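Long-range contact in esterase Rv0045c (Mycobacterium tuberculosis, PDB 6WYN), which hydrolyses carboxylic esters, with a strong preference for short, straight alkyl chains, although its physiological substrate is unknown: residues Thr41-Gln55 with Asp226-Ser238. Numbering follows the deposited sequence.
Sequences TGLDEFALLAENAEQ and DVKSLRRGVFHNS
R232 extends from helix 227-237 toward helix 49-55, and its side chain is the one to follow. CB passes E51 OE2 at 4.1 Å, and CG lies beside the CD1 methyl of L48. CD packs between E51 OE2, 3.3 Å away, and L48 CB, 3.8 Å off. Here the chain bends, at chi2 and again at chi3 (88°), which lays the guanidinium against helix 49-55, with E51 CB over one face. The N52 side chain lies at the guanidinium edge, next to NE. NH1 makes a salt bridge to E51 OE2 (3.0 Å), but the hydrogen bond within it is weak, bent to 130° at the hydrogen. The carboxylate and guanidinium do not pair flat; their planes stand 81° apart. NH2 ends 3.1 Å from Q55 OE1, an oxygen hydrogen-bonded to T100 of helix 99-105.

One turn earlier, K228 crosses E51 at a slant, its CE near E51 CG, and bends at chi3, so that NZ forms a long, weak salt bridge to E54 OE2 (3.3 Å). Water 1 joins the same two groups more closely, donating to E54 OE1 and accepting from K228 NZ, both at 2.7 Å.

Toward the N-terminal end of 41-55 the contact turns apolar. The F235 ring packs through CD2 on L48 CD1 (3.6 Å) and through CZ on L43 CB, while the carbonyl oxygens of L43 and D44 sit at its edge. Beside it, H236 points CE1 at E45 O; its ring also stacks on H96.

The contact thus fastens the N-terminal segment of this alpha/beta hydrolase to helix 227-237, away from the catalytic residues. A buried arginine, probably charged, faces a carboxylate and the polar ends of N52 and Q55, whereas the lysine pairing at the surface is partly left to water.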
loop_
_atom_site.group_PDB
_atom_site.type_symbol
_atom_site.label_atom_id
_atom_site.label_comp_id
_atom_site.label_asym_id
_atom_site.label_seq_id
_atom_site.Cartn_x
_atom_site.Cartn_y
_atom_site.Cartn_z
ATOM N N THR A 41 8.851 -21.406 6.714
ATOM C CA THR A 41 9.678 -21.351 7.946
ATOM C C THR A 41 8.717 -21.379 9.151
ATOM O O THR A 41 7.473 -21.273 8.965
ATOM C CB THR A 41 10.618 -20.126 7.933
ATOM O OG1 THR A 41 9.871 -18.948 8.252
ATOM C CG2 THR A 41 11.328 -19.891 6.615
ATOM N N GLY A 42 9.246 -21.522 10.361
ATOM C CA GLY A 42 8.438 -21.381 11.588
ATOM C C GLY A 42 8.337 -19.936 12.041
ATOM O O GLY A 42 7.670 -19.702 13.049
ATOM N N LEU A 43 8.958 -19.000 11.312
ATOM C CA LEU A 43 9.237 -17.629 11.806
ATOM C C LEU A 43 7.926 -16.856 11.933
ATOM O O LEU A 43 7.102 -16.898 11.026
ATOM C CB LEU A 43 10.198 -16.920 10.857
ATOM C CG LEU A 43 11.227 -16.053 11.552
ATOM C CD1 LEU A 43 11.950 -16.835 12.650
ATOM C CD2 LEU A 43 12.220 -15.502 10.543
ATOM N N ASP A 44 7.732 -16.241 13.084
ATOM C CA ASP A 44 6.589 -15.356 13.395
ATOM C C ASP A 44 6.682 -14.111 12.491
ATOM O O ASP A 44 7.809 -13.698 12.135
ATOM C CB ASP A 44 6.654 -15.034 14.880
ATOM C CG ASP A 44 5.825 -13.854 15.263
ATOM O OD1 ASP A 44 4.612 -14.044 15.298
ATOM O OD2 ASP A 44 6.394 -12.761 15.486
ATOM N N GLU A 45 5.550 -13.472 12.194
ATOM C CA GLU A 45 5.495 -12.358 11.228
ATOM C C GLU A 45 6.168 -11.104 11.801
ATOM O O GLU A 45 6.456 -10.187 11.018
ATOM C CB GLU A 45 4.052 -12.161 10.763
ATOM C CG GLU A 45 3.135 -11.448 11.725
ATOM C CD GLU A 45 1.819 -11.043 11.056
ATOM O OE1 GLU A 45 0.736 -11.247 11.679
ATOM O OE2 GLU A 45 1.876 -10.524 9.897
ATOM N N PHE A 46 6.409 -11.018 13.099
ATOM C CA PHE A 46 7.097 -9.860 13.727
ATOM C C PHE A 46 8.590 -10.171 14.005
ATOM O O PHE A 46 9.273 -9.323 14.572
ATOM C CB PHE A 46 6.306 -9.435 14.965
ATOM C CG PHE A 46 4.854 -9.165 14.664
ATOM C CD1 PHE A 46 4.502 -8.261 13.667
ATOM C CD2 PHE A 46 3.844 -9.807 15.375
ATOM C CE1 PHE A 46 3.172 -8.052 13.338
ATOM C CE2 PHE A 46 2.508 -9.543 15.100
ATOM C CZ PHE A 46 2.187 -8.670 14.090
ATOM N N ALA A 47 9.120 -11.287 13.546
ATOM C CA ALA A 47 10.496 -11.716 13.895
ATOM C C ALA A 47 11.562 -10.813 13.231
ATOM O O ALA A 47 12.686 -10.822 13.707
ATOM C CB ALA A 47 10.682 -13.154 13.484
ATOM N N LEU A 48 11.271 -10.083 12.149
ATOM C CA LEU A 48 12.307 -9.290 11.424
ATOM C C LEU A 48 12.216 -7.813 11.743
ATOM O O LEU A 48 12.830 -7.025 11.003
ATOM C CB LEU A 48 12.139 -9.522 9.928
ATOM C CG LEU A 48 12.297 -10.979 9.530
ATOM C CD1 LEU A 48 12.077 -11.146 8.041
ATOM C CD2 LEU A 48 13.680 -11.499 9.960
ATOM N N LEU A 49 11.500 -7.403 12.780
ATOM C CA LEU A 49 11.248 -5.945 12.944
ATOM C C LEU A 49 12.562 -5.176 13.225
ATOM O O LEU A 49 12.588 -3.961 12.920
ATOM C CB LEU A 49 10.200 -5.662 14.017
ATOM C CG LEU A 49 8.751 -6.012 13.652
ATOM C CD1 LEU A 49 7.845 -5.653 14.828
ATOM C CD2 LEU A 49 8.311 -5.297 12.379
ATOM N N ALA A 50 13.585 -5.814 13.811
ATOM C CA ALA A 50 14.885 -5.165 14.089
ATOM C C ALA A 50 15.489 -4.683 12.757
ATOM O O ALA A 50 16.064 -3.582 12.763
ATOM C CB ALA A 50 15.804 -6.107 14.834
ATOM N N GLU A 51 15.305 -5.450 11.677
ATOM C CA GLU A 51 15.755 -5.103 10.307
ATOM C C GLU A 51 15.055 -3.829 9.873
ATOM O O GLU A 51 15.730 -2.931 9.319
ATOM C CB GLU A 51 15.511 -6.244 9.321
ATOM C CG GLU A 51 16.268 -7.533 9.616
ATOM C CD GLU A 51 16.048 -8.647 8.591
ATOM O OE1 GLU A 51 16.618 -9.741 8.784
ATOM O OE2 GLU A 51 15.348 -8.428 7.573
ATOM N N ASN A 52 13.756 -3.693 10.146
ATOM C CA ASN A 52 12.993 -2.477 9.797
ATOM C C ASN A 52 13.486 -1.292 10.616
ATOM O O ASN A 52 13.630 -0.180 10.018
ATOM C CB ASN A 52 11.480 -2.633 9.951
ATOM C CG ASN A 52 10.933 -3.761 9.109
ATOM O OD1 ASN A 52 10.762 -4.861 9.632
ATOM N ND2 ASN A 52 10.740 -3.538 7.813
ATOM N N ALA A 53 13.720 -1.450 11.910
ATOM C CA ALA A 53 14.280 -0.338 12.723
ATOM C C ALA A 53 15.653 0.118 12.147
ATOM O O ALA A 53 15.845 1.297 12.011
ATOM C CB ALA A 53 14.383 -0.733 14.174
ATOM N N GLU A 54 16.553 -0.797 11.800
ATOM C CA GLU A 54 17.882 -0.474 11.204
ATOM C C GLU A 54 17.672 0.268 9.858
ATOM O O GLU A 54 18.185 1.377 9.695
ATOM C CB GLU A 54 18.639 -1.800 11.114
ATOM C CG GLU A 54 20.005 -1.757 10.447
ATOM C CD GLU A 54 20.603 -3.135 10.125
ATOM O OE1 GLU A 54 21.841 -3.209 9.856
ATOM O OE2 GLU A 54 19.839 -4.147 10.118
ATOM N N GLN A 55 16.843 -0.251 8.956
ATOM C CA GLN A 55 16.532 0.444 7.672
ATOM C C GLN A 55 15.989 1.847 7.946
ATOM O O GLN A 55 16.299 2.755 7.164
ATOM C CB GLN A 55 15.614 -0.405 6.807
ATOM C CG GLN A 55 15.377 0.156 5.422
ATOM C CD GLN A 55 14.466 -0.718 4.578
ATOM O OE1 GLN A 55 13.379 -1.159 4.990
ATOM N NE2 GLN A 55 14.865 -0.919 3.336
ATOM N N ASP A 226 18.986 -3.952 -2.149
ATOM C CA ASP A 226 19.579 -4.808 -1.094
ATOM C C ASP A 226 18.740 -6.072 -0.942
ATOM O O ASP A 226 17.513 -5.976 -0.722
ATOM C CB ASP A 226 19.727 -4.001 0.191
ATOM C CG ASP A 226 20.262 -4.905 1.285
ATOM O OD1 ASP A 226 19.423 -5.628 1.923
ATOM O OD2 ASP A 226 21.490 -4.941 1.453
ATOM N N VAL A 227 19.357 -7.233 -1.091
ATOM C CA VAL A 227 18.638 -8.520 -1.126
ATOM C C VAL A 227 18.118 -8.868 0.280
ATOM O O VAL A 227 17.210 -9.647 0.351
ATOM C CB VAL A 227 19.520 -9.613 -1.731
ATOM C CG1 VAL A 227 20.738 -9.892 -0.859
ATOM C CG2 VAL A 227 18.756 -10.878 -1.966
ATOM N N LYS A 228 18.609 -8.297 1.365
ATOM C CA LYS A 228 18.005 -8.623 2.686
ATOM C C LYS A 228 16.652 -7.889 2.756
ATOM O O LYS A 228 15.680 -8.527 3.179
ATOM C CB LYS A 228 18.977 -8.293 3.815
ATOM C CG LYS A 228 18.521 -8.686 5.218
ATOM C CD LYS A 228 19.530 -8.373 6.351
ATOM C CE LYS A 228 19.367 -6.980 6.915
ATOM N NZ LYS A 228 19.903 -6.886 8.294
ATOM N N SER A 229 16.556 -6.653 2.246
ATOM C CA SER A 229 15.258 -5.937 2.127
ATOM C C SER A 229 14.316 -6.712 1.202
ATOM O O SER A 229 13.149 -6.903 1.584
ATOM C CB SER A 229 15.440 -4.527 1.676
ATOM O OG SER A 229 16.162 -3.817 2.659
ATOM N N LEU A 230 14.802 -7.184 0.045
ATOM C CA LEU A 230 13.934 -7.955 -0.887
ATOM C C LEU A 230 13.428 -9.251 -0.234
ATOM O O LEU A 230 12.228 -9.576 -0.416
ATOM C CB LEU A 230 14.688 -8.264 -2.179
ATOM C CG LEU A 230 15.077 -7.055 -3.031
ATOM C CD1 LEU A 230 15.807 -7.507 -4.305
ATOM C CD2 LEU A 230 13.856 -6.191 -3.378
ATOM N N ARG A 231 14.311 -9.974 0.449
ATOM C CA ARG A 231 14.006 -11.254 1.152
ATOM C C ARG A 231 12.891 -11.001 2.190
ATOM O O ARG A 231 11.975 -11.821 2.317
ATOM C CB ARG A 231 15.307 -11.755 1.795
ATOM C CG ARG A 231 15.179 -13.043 2.591
ATOM C CD ARG A 231 16.494 -13.594 3.151
ATOM N NE ARG A 231 17.512 -13.774 2.106
ATOM C CZ ARG A 231 17.686 -14.870 1.335
ATOM N NH1 ARG A 231 16.911 -15.941 1.478
ATOM N NH2 ARG A 231 18.655 -14.884 0.419
ATOM N N ARG A 232 13.012 -9.908 2.948
ATOM C CA ARG A 232 12.004 -9.572 3.990
ATOM C C ARG A 232 10.654 -9.351 3.305
ATOM O O ARG A 232 9.637 -9.861 3.817
ATOM C CB ARG A 232 12.460 -8.308 4.723
ATOM C CG ARG A 232 11.529 -7.817 5.821
ATOM C CD ARG A 232 12.328 -7.172 6.937
ATOM N NE ARG A 232 12.603 -5.753 6.763
ATOM C CZ ARG A 232 13.737 -5.238 6.297
ATOM N NH1 ARG A 232 14.730 -6.031 5.931
ATOM N NH2 ARG A 232 13.873 -3.929 6.192
ATOM N N GLY A 233 10.656 -8.632 2.180
ATOM C CA GLY A 233 9.413 -8.345 1.448
ATOM C C GLY A 233 8.759 -9.621 0.954
ATOM O O GLY A 233 7.500 -9.779 1.113
ATOM N N VAL A 234 9.554 -10.538 0.409
ATOM C CA VAL A 234 9.040 -11.837 -0.102
ATOM C C VAL A 234 8.513 -12.699 1.067
ATOM O O VAL A 234 7.436 -13.254 0.931
ATOM C CB VAL A 234 10.102 -12.583 -0.919
ATOM C CG1 VAL A 234 9.650 -13.996 -1.272
ATOM C CG2 VAL A 234 10.476 -11.823 -2.191
ATOM N N PHE A 235 9.260 -12.836 2.155
ATOM C CA PHE A 235 8.780 -13.506 3.389
ATOM C C PHE A 235 7.330 -13.087 3.748
ATOM O O PHE A 235 6.428 -13.936 3.869
ATOM C CB PHE A 235 9.742 -13.157 4.509
ATOM C CG PHE A 235 9.287 -13.646 5.849
ATOM C CD1 PHE A 235 9.077 -15.000 6.060
ATOM C CD2 PHE A 235 9.044 -12.752 6.876
ATOM C CE1 PHE A 235 8.655 -15.457 7.300
ATOM C CE2 PHE A 235 8.614 -13.210 8.113
ATOM C CZ PHE A 235 8.430 -14.557 8.320
ATOM N N HIS A 236 7.061 -11.793 3.854
ATOM C CA HIS A 236 5.719 -11.256 4.236
ATOM C C HIS A 236 4.688 -11.502 3.126
ATOM O O HIS A 236 3.492 -11.606 3.424
ATOM C CB HIS A 236 5.806 -9.773 4.563
ATOM C CG HIS A 236 6.606 -9.504 5.772
ATOM N ND1 HIS A 236 6.472 -10.270 6.902
ATOM C CD2 HIS A 236 7.557 -8.570 6.015
ATOM C CE1 HIS A 236 7.254 -9.771 7.834
ATOM N NE2 HIS A 236 7.977 -8.762 7.308
ATOM N N ASN A 237 5.127 -11.554 1.872
ATOM C CA ASN A 237 4.194 -11.555 0.725
ATOM C C ASN A 237 3.942 -12.977 0.238
ATOM O O ASN A 237 3.251 -13.140 -0.792
ATOM C CB ASN A 237 4.691 -10.682 -0.407
ATOM C CG ASN A 237 3.588 -9.927 -1.101
ATOM O OD1 ASN A 237 2.461 -9.808 -0.588
ATOM N ND2 ASN A 237 3.915 -9.351 -2.249
ATOM N N SER A 238 4.488 -13.949 0.931
ATOM C CA SER A 238 4.456 -15.367 0.510
ATOM C C SER A 238 4.115 -16.298 1.693
ATOM O O SER A 238 4.213 -15.855 2.852
ATOM C CB SER A 238 5.762 -15.732 -0.156
ATOM O OG SER A 238 6.797 -15.979 0.763
HETATM O O HOH W 1 22.272 -5.631 8.697
#